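Local coordinates for alpha-Amylase (Thermotoga maritima, PDB 2B5D), which belongs to glycosyl hydrolase family 57, joining an alpha/beta domain built round a largely parallel sheet to a mostly helical C-terminal region, at residues 145-150 with 160-165; 153-158 with 425-430; 432-437 with 522-527; 444-449 with 518-523; 489-494 with 506-511. All coordinates share one frame; numbering follows the deposited sequence.

From the N terminus, contact 1 comes first and closes the short loop between strand 137-142 and helix 156-174. Contact 2 crosses it: its first segment, 153-158, lies between the two segments of contact 1, while its second is on helix 418-436, so a long excursion through the chain is closed and the family 57 domain is tied to the helical C-terminal region. Contacts 3 and 4 then bring the same final stretch, sharing Val522 and Met523, back to helices 418-436 and 443-458 in turn. Contact 5, between helices 473-496 and 502-511, falls within the spans of both. Thr164 and Arg525 probably link contact 1 to contact 3, and Arg447 and Glu509 join contact 4 to contact 5.

Contact 1: residues 145-150 with 160-165; sequences THAFLP and NAQITV
Gln162, reaching out of helix 156-174, packs against Thr145, Ala147 and Leu149 and carries nearly all of this buried contact. Its chain is folded at chi2 (-81°), which swings the amide along the loop instead of straight across it. OE1 accepts the backbone N of Thr145 at 2.9 Å in a fairly straight bond (156° at the hydrogen), the donor standing somewhat out of the amide's carbonyl plane. The other branch, NE2, lies only 3.1 Å from CG2 of Thr145, a tight fit of methyl against amide, and is itself hydrogen-bonded to OE1 of Gln460. Both ends of a buried amide are thus satisfied, and its rotation is fixed. The aliphatic part does separate work, Leu149 CD2 packing on Gln162 CB at 3.9 Å. The methyl CB of Ala147 rests against the amide group, 3.8 Å from CD of Gln162. His146 points away from the helix, its ring bonding to His10 and stacking on His12. A glutamine from the following helix bracing the loop after a strand suits a beta/alpha barrel-like domain such as that of family 57, where loops of this kind commonly border the active-site cleft.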
# COMPACT_ATOMS: atom_id res chain seq x y z
N THR A 145 19.14 18.10 -16.23
CA THR A 145 18.50 17.24 -15.29
C THR A 145 18.16 15.87 -15.90
O THR A 145 17.45 15.11 -15.27
CB THR A 145 17.35 18.05 -14.66
OG1 THR A 145 17.57 18.17 -13.26
CG2 THR A 145 16.00 17.62 -14.99
N HIS A 146 18.65 15.59 -17.13
CA HIS A 146 18.42 14.31 -17.82
C HIS A 146 16.92 14.18 -18.05
O HIS A 146 16.34 13.09 -17.97
CB HIS A 146 18.98 13.16 -16.99
CG HIS A 146 19.28 11.90 -17.76
ND1 HIS A 146 18.33 10.91 -17.95
CD2 HIS A 146 20.44 11.43 -18.30
CE1 HIS A 146 18.89 9.91 -18.62
NE2 HIS A 146 20.16 10.20 -18.83
N ALA A 147 16.29 15.32 -18.30
CA ALA A 147 14.91 15.29 -18.76
C ALA A 147 14.85 14.75 -20.19
O ALA A 147 15.76 14.95 -20.99
CB ALA A 147 14.28 16.75 -18.70
N PHE A 148 13.74 14.12 -20.53
CA PHE A 148 13.56 13.57 -21.84
C PHE A 148 12.99 14.70 -22.68
O PHE A 148 11.81 14.98 -22.59
CB PHE A 148 12.62 12.37 -21.76
CG PHE A 148 12.28 11.75 -23.07
CD1 PHE A 148 10.98 11.76 -23.52
CD2 PHE A 148 13.23 11.04 -23.80
CE1 PHE A 148 10.63 11.15 -24.74
CE2 PHE A 148 12.89 10.42 -25.01
CZ PHE A 148 11.55 10.49 -25.47
N LEU A 149 13.85 15.28 -23.54
CA LEU A 149 13.54 16.58 -24.18
C LEU A 149 12.38 16.51 -25.14
O LEU A 149 11.67 17.47 -25.23
CB LEU A 149 14.77 17.20 -24.83
CG LEU A 149 15.94 17.38 -23.87
CD1 LEU A 149 17.25 17.81 -24.61
CD2 LEU A 149 15.60 18.31 -22.65
N PRO A 150 12.19 15.39 -25.86
CA PRO A 150 11.00 15.32 -26.73
C PRO A 150 9.66 15.39 -26.00
O PRO A 150 8.62 15.71 -26.61
CB PRO A 150 11.13 13.93 -27.43
CG PRO A 150 12.52 13.57 -27.29
CD PRO A 150 13.04 14.19 -26.02
N ASN A 160 15.80 24.49 -23.95
CA ASN A 160 17.07 25.18 -24.22
C ASN A 160 17.77 25.48 -22.88
O ASN A 160 19.01 25.41 -22.76
CB ASN A 160 16.76 26.43 -25.11
CG ASN A 160 18.03 27.21 -25.57
OD1 ASN A 160 19.13 26.69 -25.58
ND2 ASN A 160 17.86 28.48 -25.92
N ALA A 161 16.98 25.81 -21.85
CA ALA A 161 17.50 25.98 -20.48
C ALA A 161 18.04 24.69 -19.91
O ALA A 161 19.16 24.68 -19.30
CB ALA A 161 16.39 26.51 -19.57
N GLN A 162 17.29 23.59 -20.09
CA GLN A 162 17.94 22.26 -19.85
C GLN A 162 19.31 22.13 -20.46
O GLN A 162 20.27 21.75 -19.78
CB GLN A 162 17.06 21.09 -20.30
CG GLN A 162 15.97 20.74 -19.31
CD GLN A 162 16.45 19.87 -18.16
OE1 GLN A 162 17.36 19.02 -18.33
NE2 GLN A 162 15.80 20.03 -16.96
N ILE A 163 19.44 22.47 -21.74
CA ILE A 163 20.78 22.40 -22.42
C ILE A 163 21.81 23.35 -21.85
O ILE A 163 22.95 22.92 -21.50
CB ILE A 163 20.65 22.67 -23.96
CG1 ILE A 163 19.90 21.50 -24.62
CG2 ILE A 163 22.02 22.89 -24.60
CD1 ILE A 163 18.98 21.92 -25.71
N THR A 164 21.45 24.66 -21.77
CA THR A 164 22.40 25.66 -21.31
C THR A 164 22.89 25.44 -19.93
O THR A 164 24.09 25.68 -19.63
CB THR A 164 21.79 27.13 -21.34
OG1 THR A 164 21.41 27.44 -22.69
CG2 THR A 164 22.75 28.12 -20.86
N VAL A 165 21.97 25.06 -19.04
CA VAL A 165 22.36 24.79 -17.67
C VAL A 165 23.37 23.63 -17.56
O VAL A 165 24.38 23.76 -16.86
CB VAL A 165 21.14 24.69 -16.71
CG1 VAL A 165 21.58 24.27 -15.28
CG2 VAL A 165 20.43 26.08 -16.63

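Contact 2: residues 153-158 with 425-430; sequences QMYPEV and EMIERM
The hydroxyl of Tyr155 is gripped twice from outside the chain, by the backbone N of Leu299 and by OG of Ser298, both of the second subunit, while its CB and one ring face pack on Ile427. Polar at its tip and apolar at its base, Tyr155 serves a subunit interface and an intrachain one together. Ile427 supplies both its branches. CD1 lies over one face of the Tyr155 ring, 4.3 Å from the centroid and 20° off the normal, a CH-pi contact displaced toward the CG end. CG2 sits 3.8 Å from Tyr155 CB and 3.9 Å from Val158 CB. With CG1 beside the backbone N (chi1 -63°), Ile427 forks so that each of its two methyl ends touches both tyrosine and valine, crossing both side chains at about a right angle. Tyr155 is the N-cap residue of helix 156-174, so the start of that helix rests here on the middle of helix 418-436, with Leu456 of helix 443-458 touching both Val158 and Ile427.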
# COMPACT_ATOMS: atom_id res chain seq x y z
N GLN A 153 9.02 19.37 -26.03
CA GLN A 153 9.37 20.10 -27.26
C GLN A 153 8.46 21.33 -27.53
O GLN A 153 8.83 22.23 -28.28
CB GLN A 153 9.38 19.19 -28.47
CG GLN A 153 8.08 18.58 -28.85
CD GLN A 153 8.28 17.50 -29.90
OE1 GLN A 153 8.06 17.73 -31.09
NE2 GLN A 153 8.74 16.34 -29.47
N MET A 154 7.29 21.32 -26.90
CA MET A 154 6.39 22.43 -27.03
C MET A 154 6.72 23.59 -26.08
O MET A 154 6.05 24.59 -26.10
CB MET A 154 4.94 21.99 -26.89
CG MET A 154 4.01 23.07 -27.34
SD MET A 154 2.44 22.39 -27.80
CE MET A 154 1.58 23.92 -28.22
N TYR A 155 7.79 23.45 -25.31
CA TYR A 155 8.21 24.39 -24.31
C TYR A 155 9.68 24.60 -24.54
O TYR A 155 10.50 24.19 -23.72
CB TYR A 155 7.93 23.82 -22.88
CG TYR A 155 6.48 23.35 -22.71
CD1 TYR A 155 5.48 24.24 -22.33
CD2 TYR A 155 6.12 22.01 -22.96
CE1 TYR A 155 4.13 23.82 -22.19
CE2 TYR A 155 4.78 21.57 -22.84
CZ TYR A 155 3.79 22.47 -22.43
OH TYR A 155 2.46 22.04 -22.31
N PRO A 156 10.04 25.21 -25.70
CA PRO A 156 11.42 25.45 -26.12
C PRO A 156 12.24 26.15 -25.05
O PRO A 156 13.44 25.87 -24.95
CB PRO A 156 11.30 26.37 -27.32
CG PRO A 156 9.87 26.52 -27.68
CD PRO A 156 9.06 25.65 -26.73
N GLU A 157 11.63 27.03 -24.25
CA GLU A 157 12.36 27.69 -23.15
C GLU A 157 12.94 26.68 -22.16
O GLU A 157 14.10 26.82 -21.69
CB GLU A 157 11.46 28.70 -22.39
CG GLU A 157 10.78 29.84 -23.22
CD GLU A 157 9.58 29.33 -23.99
OE1 GLU A 157 8.83 30.16 -24.51
OE2 GLU A 157 9.36 28.09 -24.11
N VAL A 158 12.16 25.66 -21.80
CA VAL A 158 12.65 24.69 -20.79
C VAL A 158 13.68 23.74 -21.41
O VAL A 158 14.75 23.44 -20.84
CB VAL A 158 11.45 24.01 -19.94
CG1 VAL A 158 10.76 22.90 -20.71
CG2 VAL A 158 11.97 23.54 -18.53
N GLU A 425 1.74 23.95 -16.10
CA GLU A 425 1.60 25.21 -15.36
C GLU A 425 2.92 25.70 -14.78
O GLU A 425 3.22 26.90 -14.80
CB GLU A 425 0.57 25.09 -14.24
CG GLU A 425 -0.84 25.07 -14.69
CD GLU A 425 -1.22 26.34 -15.42
OE1 GLU A 425 -0.69 27.44 -15.06
OE2 GLU A 425 -2.04 26.21 -16.38
N MET A 426 3.72 24.79 -14.24
CA MET A 426 5.02 25.25 -13.70
C MET A 426 5.95 25.90 -14.75
O MET A 426 6.67 26.83 -14.42
CB MET A 426 5.78 24.14 -12.97
CG MET A 426 5.04 23.53 -11.78
SD MET A 426 5.58 21.83 -11.44
CE MET A 426 7.34 22.06 -11.03
N ILE A 427 5.93 25.40 -15.99
CA ILE A 427 6.86 25.88 -17.04
C ILE A 427 6.35 27.22 -17.48
O ILE A 427 7.13 28.16 -17.54
CB ILE A 427 6.96 24.89 -18.30
CG1 ILE A 427 7.54 23.52 -17.91
CG2 ILE A 427 7.82 25.48 -19.45
CD1 ILE A 427 7.18 22.43 -18.86
N GLU A 428 5.03 27.28 -17.78
CA GLU A 428 4.31 28.49 -18.16
C GLU A 428 4.48 29.59 -17.11
O GLU A 428 4.78 30.73 -17.46
CB GLU A 428 2.81 28.22 -18.43
CG GLU A 428 2.55 27.45 -19.74
CD GLU A 428 1.17 27.79 -20.43
OE1 GLU A 428 1.04 27.56 -21.67
OE2 GLU A 428 0.22 28.27 -19.74
N ARG A 429 4.34 29.25 -15.83
CA ARG A 429 4.52 30.23 -14.77
C ARG A 429 5.96 30.64 -14.64
O ARG A 429 6.25 31.80 -14.40
CB ARG A 429 4.05 29.72 -13.39
CG ARG A 429 2.63 30.10 -13.04
CD ARG A 429 1.73 28.88 -12.92
NE ARG A 429 1.86 28.20 -11.63
CZ ARG A 429 0.84 27.88 -10.83
NH1 ARG A 429 1.07 27.25 -9.68
NH2 ARG A 429 -0.42 28.16 -11.18
N MET A 430 6.87 29.68 -14.74
CA MET A 430 8.31 29.97 -14.60
C MET A 430 8.81 31.00 -15.63
O MET A 430 9.73 31.79 -15.34
CB MET A 430 9.13 28.69 -14.74
CG MET A 430 10.62 28.88 -14.48
SD MET A 430 10.92 29.18 -12.71
CE MET A 430 12.24 30.36 -12.67

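Contact 3: residues 432-437 with 522-527; sequences DLSKKY and VMARDV
Ser434 and Lys435, in the last turn of helix 418-436, meet Met523 and Ala524, where a short 3-10 segment gives way to the C-terminal tail; this tail packs on the end of the helix in the helical C-terminal region of a family 57 glycosyl hydrolase. The CA atoms of Lys435 and Ala524 are only 5.0 Å apart, consistent with the small side chains of Ser434 and Ala524, with Lys435 running off to one side.

Van der Waals packing dominates. CB of Ser434 lies 3.8 Å from CB of Met523, whose chain then bends at chi2 and chi3 and leads its sulfur away toward Ala161 of helix 156-174. Lys435 runs alongside Ala524, with CG of Lys435 3.8 Å from CB of Ala524.

The polar ties lie outside the contact itself: the Ser434 hydroxyl bonds back to the carbonyl of Ile431 in its own helix, and more weakly to that of Met430; a chi1 of 66° swings OG between the backbone N and the carbonyl carbon to meet them. Farther along the tail, Arg525 NH2 probably bonds to OG1 of Thr164, and Val527 packs on Pro156 and Glu157, so the tail bridges helices 418-436 and 156-174.

Although Ser434 OG stands 3.3 Å from the Ala524 N, the angle is too poor for a hydrogen bond; OG of Ser434 also lies 3.4 Å from CB of Ala524.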
# COMPACT_ATOMS: atom_id res chain seq x y z
N ASP A 432 6.80 33.34 -17.50
CA ASP A 432 6.19 34.58 -17.00
C ASP A 432 7.01 35.28 -15.95
O ASP A 432 7.39 36.41 -16.13
CB ASP A 432 4.83 34.29 -16.40
CG ASP A 432 3.81 33.95 -17.43
OD1 ASP A 432 4.20 33.79 -18.60
OD2 ASP A 432 2.62 33.84 -17.10
N LEU A 433 7.30 34.61 -14.86
CA LEU A 433 8.00 35.29 -13.79
C LEU A 433 9.44 35.64 -14.12
O LEU A 433 10.01 36.60 -13.56
CB LEU A 433 7.91 34.43 -12.52
CG LEU A 433 6.52 33.99 -11.98
CD1 LEU A 433 6.69 33.12 -10.77
CD2 LEU A 433 5.66 35.17 -11.63
N SER A 434 10.07 34.86 -15.00
CA SER A 434 11.47 35.14 -15.31
C SER A 434 11.56 36.42 -16.16
O SER A 434 12.53 37.15 -16.05
CB SER A 434 12.16 33.97 -16.02
OG SER A 434 11.56 33.81 -17.31
N LYS A 435 10.55 36.64 -16.99
CA LYS A 435 10.44 37.82 -17.82
C LYS A 435 10.02 39.01 -16.94
O LYS A 435 10.68 40.06 -16.95
CB LYS A 435 9.42 37.60 -18.94
CG LYS A 435 9.91 36.75 -20.12
CD LYS A 435 8.80 36.47 -21.12
CE LYS A 435 9.25 35.51 -22.23
NZ LYS A 435 8.04 34.88 -22.94
N LYS A 436 8.94 38.84 -16.17
CA LYS A 436 8.51 39.83 -15.18
C LYS A 436 9.63 40.33 -14.25
O LYS A 436 9.72 41.53 -13.99
CB LYS A 436 7.29 39.31 -14.41
CG LYS A 436 6.72 40.26 -13.36
CD LYS A 436 5.44 39.70 -12.75
CE LYS A 436 4.78 40.72 -11.79
NZ LYS A 436 5.26 40.59 -10.37
N TYR A 437 10.52 39.47 -13.80
CA TYR A 437 11.57 39.93 -12.88
C TYR A 437 12.93 39.94 -13.52
O TYR A 437 13.96 39.92 -12.83
CB TYR A 437 11.62 39.08 -11.59
CG TYR A 437 10.38 39.20 -10.70
CD1 TYR A 437 10.34 40.15 -9.67
CD2 TYR A 437 9.25 38.39 -10.92
CE1 TYR A 437 9.20 40.27 -8.86
CE2 TYR A 437 8.12 38.49 -10.13
CZ TYR A 437 8.10 39.44 -9.10
OH TYR A 437 6.97 39.53 -8.32
N VAL A 522 17.86 32.46 -17.55
CA VAL A 522 17.79 31.46 -18.65
C VAL A 522 16.39 31.25 -19.18
O VAL A 522 16.20 30.97 -20.38
CB VAL A 522 18.33 30.00 -18.34
CG1 VAL A 522 19.81 29.83 -18.68
CG2 VAL A 522 17.93 29.45 -16.94
N MET A 523 15.38 31.38 -18.34
CA MET A 523 13.98 31.07 -18.79
C MET A 523 13.31 32.21 -19.51
O MET A 523 12.20 32.08 -20.03
CB MET A 523 13.11 30.61 -17.62
CG MET A 523 13.58 29.27 -16.99
SD MET A 523 13.38 27.90 -18.16
CE MET A 523 11.59 27.80 -18.47
N ALA A 524 13.97 33.35 -19.52
CA ALA A 524 13.36 34.50 -20.18
C ALA A 524 13.88 34.72 -21.63
O ALA A 524 13.44 35.68 -22.29
CB ALA A 524 13.54 35.78 -19.32
N ARG A 525 14.80 33.87 -22.10
CA ARG A 525 15.42 34.03 -23.43
C ARG A 525 14.46 33.74 -24.55
O ARG A 525 13.45 33.09 -24.34
CB ARG A 525 16.64 33.18 -23.61
CG ARG A 525 17.69 33.38 -22.61
CD ARG A 525 17.92 31.97 -22.26
NE ARG A 525 19.17 31.40 -22.69
CZ ARG A 525 19.43 30.09 -22.74
NH1 ARG A 525 18.53 29.14 -22.44
NH2 ARG A 525 20.65 29.74 -23.10
N ASP A 526 14.75 34.27 -25.74
CA ASP A 526 13.91 33.95 -26.91
C ASP A 526 14.12 32.51 -27.36
O ASP A 526 15.11 31.85 -27.00
CB ASP A 526 14.10 34.88 -28.13
CG ASP A 526 12.81 34.97 -28.99
OD1 ASP A 526 11.69 34.62 -28.41
OD2 ASP A 526 12.89 35.36 -30.22
N VAL A 527 13.15 32.07 -28.15
CA VAL A 527 13.18 30.77 -28.73
C VAL A 527 12.86 30.87 -30.21
O VAL A 527 12.37 31.90 -30.65
CB VAL A 527 12.13 29.83 -28.04
CG1 VAL A 527 12.48 29.68 -26.56
CG2 VAL A 527 10.65 30.33 -28.29

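Contact 4: residues 444-449 with 518-523; sequences LVERVL and INFRVM
Phe520 leans on Leu449 from its first side-chain atom onward. Its CB is 3.8 Å from Leu449 CB, and a chi1 of 72° sets CG between the backbone N and the carbonyl carbon, putting the ring against helix 443-458, with CG of Phe520 3.6 Å from Leu449 CB. Along one side of the ring, CD1 meets Leu449 CD1, as does CE1 of Phe520, at 3.6 Å; this methyl stands over the face in a CH-pi contact, 18° off the normal. On the other side, CD2 lies against Leu449 CB and CE2 runs into CG of Glu446, at the ring edge, 3.4 Å away. CZ again has Leu449 CD1 for a neighbour. The opposite face is covered by Arg521 CG. The extended Glu446 chain brings OE2 within 2.8 Å of Arg521 NH2, a salt bridge met at the guanidinium edge, the planes 35° apart. Arg521 NH1 bonds to the carbonyl of Tyr438. The 3-10 turn 520-523, after helix 502-511, thus docks an aromatic ring on helix 443-458 in the helical C-terminal region.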
# COMPACT_ATOMS: atom_id res chain seq x y z
N LEU A 444 16.44 38.44 -2.92
CA LEU A 444 15.54 37.48 -2.27
C LEU A 444 14.64 36.88 -3.33
O LEU A 444 14.51 35.67 -3.40
CB LEU A 444 14.69 38.14 -1.19
CG LEU A 444 14.46 37.40 0.14
CD1 LEU A 444 13.05 37.69 0.67
CD2 LEU A 444 14.74 35.88 0.12
N VAL A 445 14.02 37.73 -4.16
CA VAL A 445 13.21 37.30 -5.29
C VAL A 445 13.99 36.40 -6.25
O VAL A 445 13.44 35.46 -6.83
CB VAL A 445 12.67 38.52 -6.06
CG1 VAL A 445 12.23 38.14 -7.44
CG2 VAL A 445 11.51 39.14 -5.30
N GLU A 446 15.28 36.69 -6.37
CA GLU A 446 16.19 36.02 -7.24
C GLU A 446 16.51 34.63 -6.71
O GLU A 446 16.41 33.65 -7.45
CB GLU A 446 17.48 36.83 -7.40
CG GLU A 446 18.19 36.58 -8.74
CD GLU A 446 19.71 36.79 -8.68
OE1 GLU A 446 20.24 36.93 -7.56
OE2 GLU A 446 20.36 36.77 -9.75
N ARG A 447 16.89 34.55 -5.44
CA ARG A 447 16.99 33.28 -4.72
C ARG A 447 15.72 32.40 -4.85
O ARG A 447 15.81 31.18 -5.05
CB ARG A 447 17.36 33.54 -3.28
CG ARG A 447 18.83 33.86 -3.10
CD ARG A 447 19.13 34.27 -1.64
NE ARG A 447 18.85 33.18 -0.69
CZ ARG A 447 18.39 33.34 0.55
NH1 ARG A 447 18.14 34.55 1.03
NH2 ARG A 447 18.17 32.27 1.31
N VAL A 448 14.56 33.04 -4.82
CA VAL A 448 13.30 32.32 -4.89
C VAL A 448 13.08 31.76 -6.30
O VAL A 448 12.68 30.59 -6.49
CB VAL A 448 12.13 33.22 -4.45
CG1 VAL A 448 10.76 32.67 -4.82
CG2 VAL A 448 12.22 33.49 -2.91
N LEU A 449 13.34 32.60 -7.28
CA LEU A 449 13.16 32.23 -8.66
C LEU A 449 14.20 31.18 -9.06
O LEU A 449 13.87 30.22 -9.76
CB LEU A 449 13.21 33.49 -9.53
CG LEU A 449 11.88 34.27 -9.51
CD1 LEU A 449 12.01 35.60 -10.27
CD2 LEU A 449 10.68 33.48 -10.03
N ILE A 518 23.08 28.71 -10.80
CA ILE A 518 22.01 28.89 -11.78
C ILE A 518 21.50 30.35 -11.79
O ILE A 518 21.68 31.12 -10.82
CB ILE A 518 20.85 27.85 -11.54
CG1 ILE A 518 20.10 27.51 -12.84
CG2 ILE A 518 19.90 28.33 -10.46
CD1 ILE A 518 18.96 26.46 -12.65
N ASN A 519 20.83 30.73 -12.87
CA ASN A 519 20.25 32.02 -12.95
C ASN A 519 18.92 31.89 -13.61
O ASN A 519 18.87 31.56 -14.75
CB ASN A 519 21.11 32.91 -13.87
CG ASN A 519 20.64 34.38 -13.86
OD1 ASN A 519 19.43 34.71 -13.95
ND2 ASN A 519 21.61 35.27 -13.81
N PHE A 520 17.84 32.24 -12.93
CA PHE A 520 16.49 31.98 -13.41
C PHE A 520 16.25 32.63 -14.73
O PHE A 520 15.27 32.31 -15.40
CB PHE A 520 15.44 32.49 -12.40
CG PHE A 520 15.33 34.02 -12.33
CD1 PHE A 520 14.38 34.69 -13.10
CD2 PHE A 520 16.19 34.76 -11.50
CE1 PHE A 520 14.30 36.09 -13.06
CE2 PHE A 520 16.11 36.15 -11.45
CZ PHE A 520 15.16 36.81 -12.24
N ARG A 521 17.12 33.61 -15.07
CA ARG A 521 16.94 34.39 -16.31
C ARG A 521 17.13 33.60 -17.62
O ARG A 521 16.47 33.96 -18.65
CB ARG A 521 17.67 35.75 -16.25
CG ARG A 521 16.82 36.83 -15.49
CD ARG A 521 17.57 38.14 -15.17
NE ARG A 521 18.60 37.94 -14.17
CZ ARG A 521 18.52 38.32 -12.89
NH1 ARG A 521 17.48 39.01 -12.44
NH2 ARG A 521 19.51 38.07 -12.06
N VAL A 522 17.86 32.46 -17.55
CA VAL A 522 17.79 31.46 -18.65
C VAL A 522 16.39 31.25 -19.18
O VAL A 522 16.20 30.97 -20.38
CB VAL A 522 18.33 30.00 -18.34
CG1 VAL A 522 19.81 29.83 -18.68
CG2 VAL A 522 17.93 29.45 -16.94
N MET A 523 15.38 31.38 -18.34
CA MET A 523 13.98 31.07 -18.79
C MET A 523 13.31 32.21 -19.51
O MET A 523 12.20 32.08 -20.03
CB MET A 523 13.11 30.61 -17.62
CG MET A 523 13.58 29.27 -16.99
SD MET A 523 13.38 27.90 -18.16
CE MET A 523 11.59 27.80 -18.47

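Contact 5: residues 489-494 with 506-511; sequences LNLYDQ and RYYEWT
Helices 473-496 and 502-511 run in roughly opposite directions here, with the CA atoms of Leu491 and Tyr508 9.5 Å apart, the nearest CA pair of the two segments. Tyr508 spans the gap, its ring pointing across with the edge turned to Leu491: an unusual chi2 of 177° lays the bond from CA to CB in the plane of the ring. CD1 of the ring touches CD2 of Leu491 at 3.8 Å, and Leu491 CG lies in the ring plane at the same edge. At the far end, ND2 of Asn490 donates to Tyr508 OH at 2.8 Å, almost straight (173°) and in the amide plane, with amide and ring nearly coplanar. As the two helices follow each other in the chain, this forms a helical hairpin in the C-terminal region, the tyrosine reaching from one helix to the other. The Tyr508 hydroxyl also bonds to the backbone carbonyl of Glu20 of the third subunit, so the hairpin reaches a subunit interface. The neighbouring Tyr507 stacks there on Tyr507 of that same third subunit.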
# COMPACT_ATOMS: atom_id res chain seq x y z
N LEU A 489 5.46 24.93 -6.02
CA LEU A 489 4.22 25.66 -5.81
C LEU A 489 4.22 26.50 -4.52
O LEU A 489 3.64 27.60 -4.47
CB LEU A 489 3.04 24.72 -5.78
CG LEU A 489 2.78 23.87 -7.01
CD1 LEU A 489 1.81 22.73 -6.66
CD2 LEU A 489 2.21 24.71 -8.13
N ASN A 490 4.84 25.97 -3.47
CA ASN A 490 5.06 26.72 -2.26
C ASN A 490 5.81 27.99 -2.53
O ASN A 490 5.41 29.04 -2.07
CB ASN A 490 5.82 25.90 -1.21
CG ASN A 490 4.95 24.84 -0.57
OD1 ASN A 490 3.72 24.86 -0.69
ND2 ASN A 490 5.60 23.87 0.05
N LEU A 491 6.91 27.91 -3.27
CA LEU A 491 7.65 29.14 -3.55
C LEU A 491 6.85 30.08 -4.43
O LEU A 491 6.89 31.30 -4.27
CB LEU A 491 9.00 28.85 -4.16
CG LEU A 491 9.93 27.96 -3.37
CD1 LEU A 491 10.83 27.20 -4.35
CD2 LEU A 491 10.73 28.76 -2.39
N TYR A 492 6.10 29.52 -5.37
CA TYR A 492 5.32 30.32 -6.28
C TYR A 492 4.33 31.14 -5.48
O TYR A 492 4.18 32.36 -5.72
CB TYR A 492 4.59 29.43 -7.29
CG TYR A 492 3.65 30.18 -8.18
CD1 TYR A 492 4.13 30.94 -9.25
CD2 TYR A 492 2.26 30.16 -7.95
CE1 TYR A 492 3.27 31.65 -10.09
CE2 TYR A 492 1.38 30.87 -8.77
CZ TYR A 492 1.90 31.62 -9.84
OH TYR A 492 1.04 32.33 -10.68
N ASP A 493 3.66 30.47 -4.55
CA ASP A 493 2.68 31.12 -3.68
C ASP A 493 3.24 32.22 -2.79
O ASP A 493 2.66 33.28 -2.69
CB ASP A 493 1.99 30.07 -2.85
CG ASP A 493 1.01 29.31 -3.66
OD1 ASP A 493 0.72 29.77 -4.80
OD2 ASP A 493 0.54 28.26 -3.17
N GLN A 494 4.38 31.97 -2.17
CA GLN A 494 5.00 33.00 -1.37
C GLN A 494 5.37 34.23 -2.21
O GLN A 494 5.24 35.35 -1.73
CB GLN A 494 6.21 32.45 -0.65
CG GLN A 494 5.85 31.28 0.21
CD GLN A 494 7.04 30.63 0.87
OE1 GLN A 494 6.89 29.63 1.55
NE2 GLN A 494 8.22 31.20 0.68
N ARG A 506 15.45 28.68 2.64
CA ARG A 506 16.78 28.19 2.98
C ARG A 506 16.77 26.68 3.15
O ARG A 506 17.81 26.02 3.03
CB ARG A 506 17.24 28.80 4.30
CG ARG A 506 17.62 30.24 4.24
CD ARG A 506 18.67 30.51 5.34
NE ARG A 506 18.13 30.25 6.66
CZ ARG A 506 17.33 31.09 7.33
NH1 ARG A 506 16.88 30.74 8.54
NH2 ARG A 506 16.96 32.27 6.80
N TYR A 507 15.61 26.14 3.51
CA TYR A 507 15.54 24.70 3.73
C TYR A 507 15.69 24.08 2.33
O TYR A 507 16.64 23.34 2.09
CB TYR A 507 14.25 24.28 4.46
CG TYR A 507 14.00 22.80 4.30
CD1 TYR A 507 14.96 21.89 4.72
CD2 TYR A 507 12.84 22.32 3.69
CE1 TYR A 507 14.81 20.52 4.52
CE2 TYR A 507 12.67 20.94 3.49
CZ TYR A 507 13.66 20.06 3.91
OH TYR A 507 13.52 18.70 3.76
N TYR A 508 14.80 24.46 1.42
CA TYR A 508 14.90 24.12 -0.01
C TYR A 508 16.27 24.34 -0.67
O TYR A 508 16.77 23.46 -1.38
CB TYR A 508 13.85 24.92 -0.78
CG TYR A 508 12.42 24.56 -0.46
CD1 TYR A 508 11.40 25.26 -1.04
CD2 TYR A 508 12.10 23.53 0.44
CE1 TYR A 508 10.08 24.96 -0.80
CE2 TYR A 508 10.75 23.20 0.71
CZ TYR A 508 9.74 23.95 0.09
OH TYR A 508 8.38 23.70 0.28
N GLU A 509 16.90 25.50 -0.42
CA GLU A 509 18.25 25.74 -0.95
C GLU A 509 19.26 24.70 -0.49
O GLU A 509 20.25 24.42 -1.17
CB GLU A 509 18.76 27.15 -0.62
CG GLU A 509 18.12 28.23 -1.44
CD GLU A 509 18.41 29.64 -0.90
OE1 GLU A 509 18.59 29.77 0.33
OE2 GLU A 509 18.46 30.63 -1.70
N TRP A 510 19.00 24.14 0.67
CA TRP A 510 19.93 23.23 1.34
C TRP A 510 19.73 21.81 0.88
O TRP A 510 20.69 21.11 0.63
CB TRP A 510 19.68 23.30 2.87
CG TRP A 510 20.38 22.29 3.72
CD1 TRP A 510 21.72 22.12 3.86
CD2 TRP A 510 19.75 21.35 4.61
NE1 TRP A 510 21.98 21.12 4.78
CE2 TRP A 510 20.79 20.64 5.26
CE3 TRP A 510 18.40 21.04 4.92
CZ2 TRP A 510 20.53 19.63 6.22
CZ3 TRP A 510 18.15 20.04 5.85
CH2 TRP A 510 19.21 19.34 6.49
N THR A 511 18.47 21.38 0.82
CA THR A 511 18.20 20.01 0.47
C THR A 511 18.30 19.77 -1.05
O THR A 511 18.82 18.72 -1.52
CB THR A 511 16.87 19.48 1.10
OG1 THR A 511 16.78 18.07 0.85
CG2 THR A 511 15.65 20.15 0.53